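Local coordinates for protein alpha-L-rhamnosidase (PDB 6GSZ) that probably hydrolyses terminal non-reducing alpha-L-rhamnose residues of alpha-L-rhamnosides and binds calcium ions, at residues 337-342 with 420-425. Residues are numbered along the deposited sequence; the frame is centred on the assembly and turned at random.
With ACT (acetate ion), chain B.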
loop_
_atom_site.group_PDB
_atom_site.type_symbol
_atom_site.label_atom_id
_atom_site.label_comp_id
_atom_site.label_asym_id
_atom_site.label_seq_id
_atom_site.Cartn_x
_atom_site.Cartn_y
_atom_site.Cartn_z
ATOM N N VAL A 337 -6.118 11.052 4.881
ATOM C CA VAL A 337 -6.583 10.758 3.527
ATOM C C VAL A 337 -7.935 10.072 3.614
ATOM O O VAL A 337 -8.095 9.093 4.322
ATOM C CB VAL A 337 -5.567 9.909 2.737
ATOM C CG1 VAL A 337 -6.105 9.564 1.366
ATOM C CG2 VAL A 337 -4.268 10.675 2.599
ATOM N N GLY A 338 -8.918 10.666 2.916
ATOM C CA GLY A 338 -10.287 10.204 2.877
ATOM C C GLY A 338 -11.206 11.379 2.576
ATOM O O GLY A 338 -11.043 12.016 1.574
ATOM N N TRP A 339 -12.162 11.630 3.468
ATOM C CA TRP A 339 -13.188 12.632 3.179
ATOM C C TRP A 339 -13.938 12.954 4.470
ATOM O O TRP A 339 -13.659 12.383 5.519
ATOM C CB TRP A 339 -14.128 12.156 2.087
ATOM C CG TRP A 339 -14.760 10.824 2.286
ATOM C CD1 TRP A 339 -15.711 10.450 3.182
ATOM C CD2 TRP A 339 -14.439 9.643 1.534
ATOM N NE1 TRP A 339 -16.041 9.137 3.035
ATOM C CE2 TRP A 339 -15.272 8.615 2.028
ATOM C CE3 TRP A 339 -13.544 9.360 0.501
ATOM C CZ2 TRP A 339 -15.294 7.359 1.457
ATOM C CZ3 TRP A 339 -13.559 8.100 -0.051
ATOM C CH2 TRP A 339 -14.429 7.132 0.417
ATOM N N LEU A 340 -14.903 13.865 4.369
ATOM C CA LEU A 340 -15.752 14.213 5.518
ATOM C C LEU A 340 -17.065 13.425 5.525
ATOM O O LEU A 340 -17.543 13.000 4.496
ATOM C CB LEU A 340 -16.123 15.700 5.456
ATOM C CG LEU A 340 -14.950 16.664 5.520
ATOM C CD1 LEU A 340 -15.450 18.089 5.379
ATOM C CD2 LEU A 340 -14.153 16.462 6.817
ATOM N N ARG A 341 -17.604 13.258 6.721
ATOM C CA ARG A 341 -18.996 12.855 6.946
ATOM C C ARG A 341 -19.669 13.992 7.706
ATOM O O ARG A 341 -19.141 14.464 8.720
ATOM C CB ARG A 341 -19.088 11.572 7.789
ATOM C CG ARG A 341 -20.532 11.139 8.081
ATOM C CD ARG A 341 -20.656 9.961 9.020
ATOM N NE ARG A 341 -20.377 10.349 10.393
ATOM C CZ ARG A 341 -20.060 9.509 11.392
ATOM N NH1 ARG A 341 -19.855 9.977 12.617
ATOM N NH2 ARG A 341 -19.948 8.208 11.160
ATOM N N ILE A 342 -20.808 14.458 7.184
ATOM C CA ILE A 342 -21.523 15.584 7.785
ATOM C C ILE A 342 -22.909 15.097 8.198
ATOM O O ILE A 342 -23.444 14.157 7.592
ATOM C CB ILE A 342 -21.606 16.806 6.839
ATOM C CG1 ILE A 342 -22.489 16.565 5.607
ATOM C CG2 ILE A 342 -20.201 17.282 6.500
ATOM C CD1 ILE A 342 -22.568 17.726 4.638
ATOM N N ILE A 420 -13.243 10.836 7.776
ATOM C CA ILE A 420 -13.235 9.420 7.520
ATOM C C ILE A 420 -11.902 9.112 6.855
ATOM O O ILE A 420 -11.583 9.655 5.835
ATOM C CB ILE A 420 -14.404 9.012 6.617
ATOM C CG1 ILE A 420 -15.754 9.545 7.126
ATOM C CG2 ILE A 420 -14.431 7.502 6.392
ATOM C CD1 ILE A 420 -16.174 9.061 8.489
ATOM N N VAL A 421 -11.153 8.202 7.488
ATOM C CA VAL A 421 -9.841 7.749 7.050
ATOM C C VAL A 421 -10.034 6.542 6.130
ATOM O O VAL A 421 -10.647 5.574 6.554
ATOM C CB VAL A 421 -8.923 7.404 8.228
ATOM C CG1 VAL A 421 -7.551 6.959 7.689
ATOM C CG2 VAL A 421 -8.807 8.594 9.195
ATOM N N VAL A 422 -9.557 6.672 4.870
ATOM C CA VAL A 422 -9.857 5.704 3.818
ATOM C C VAL A 422 -8.520 5.226 3.230
ATOM O O VAL A 422 -7.706 6.039 2.840
ATOM C CB VAL A 422 -10.753 6.364 2.754
ATOM C CG1 VAL A 422 -11.027 5.417 1.592
ATOM C CG2 VAL A 422 -12.060 6.900 3.317
ATOM N N HIS A 423 -8.367 3.893 3.129
ATOM C CA HIS A 423 -7.206 3.313 2.472
ATOM C C HIS A 423 -7.424 1.813 2.282
ATOM O O HIS A 423 -8.402 1.233 2.806
ATOM C CB HIS A 423 -5.876 3.564 3.221
ATOM C CG HIS A 423 -5.802 3.093 4.635
ATOM N ND1 HIS A 423 -5.516 1.772 4.956
ATOM C CD2 HIS A 423 -5.948 3.761 5.806
ATOM C CE1 HIS A 423 -5.480 1.655 6.303
ATOM N NE2 HIS A 423 -5.702 2.868 6.862
ATOM N N SER A 424 -6.466 1.184 1.566
ATOM C CA SER A 424 -6.486 -0.268 1.433
ATOM C C SER A 424 -6.358 -0.914 2.815
ATOM O O SER A 424 -5.420 -0.606 3.565
ATOM C CB SER A 424 -5.370 -0.719 0.501
ATOM O OG SER A 424 -5.649 -0.298 -0.831
ATOM N N ASP A 425 -7.286 -1.818 3.135
ATOM C CA ASP A 425 -7.488 -2.256 4.528
ATOM C C ASP A 425 -6.621 -3.481 4.859
ATOM O O ASP A 425 -7.109 -4.560 5.076
ATOM C CB ASP A 425 -8.967 -2.496 4.814
ATOM C CG ASP A 425 -9.333 -2.666 6.278
ATOM O OD1 ASP A 425 -8.493 -2.378 7.145
ATOM O OD2 ASP A 425 -10.445 -3.157 6.520
HETATM C C ACT B . -6.273 3.696 10.700
HETATM O O ACT B . -5.803 3.402 9.562
HETATM O OXT ACT B . -6.472 4.886 11.150
HETATM C CH3 ACT B . -6.611 2.541 11.623
#
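In the concanavalin-like domain, Trp339 and Ile420 form a hydrogen-bonded antiparallel pair between the two inner strands of a four-stranded sheet, 339-344 and 417-424, flanked by 387-389 and 309-315. Two bonds close the pair: Ile420 N reaches Trp339 O at 2.8 Å, with a C=O...N angle of 173°, and Trp339 N reaches Ile420 O at 3.1 Å. A third, Val422 N to Val337 O at 2.9 Å, is nearly straight at 172° and extends the ladder past the corner the chain turns at Gly338. There the backbones lie close: Gly338 CA sits 3.3 Å from Ile420 O in a CA-H...O contact, and Val421 is its non-hydrogen-bonded partner.

On the face carrying Trp339 and Ile420, the indole turns back over the partner strand, its CG set between the backbone N and the carbonyl carbon (chi1 53°). The pyrrole side, through CD1 and NE1, meets Ile420 CB obliquely, while NE1 is hydrogen-bonded to Glu390. Farther along Ile420, CD1 touches Arg341 CB at 3.9 Å. Pro391 also packs on the indole, and the Trp339 side chain lies about 7 Å from a bound calcium ion, consistent with the site formed by Glu158 and Ser392. Over one face of the indole, Val422 CG2 makes a CH-pi contact, 3.6 Å from the centroid of the six-membered ring of Trp339 and almost on its normal.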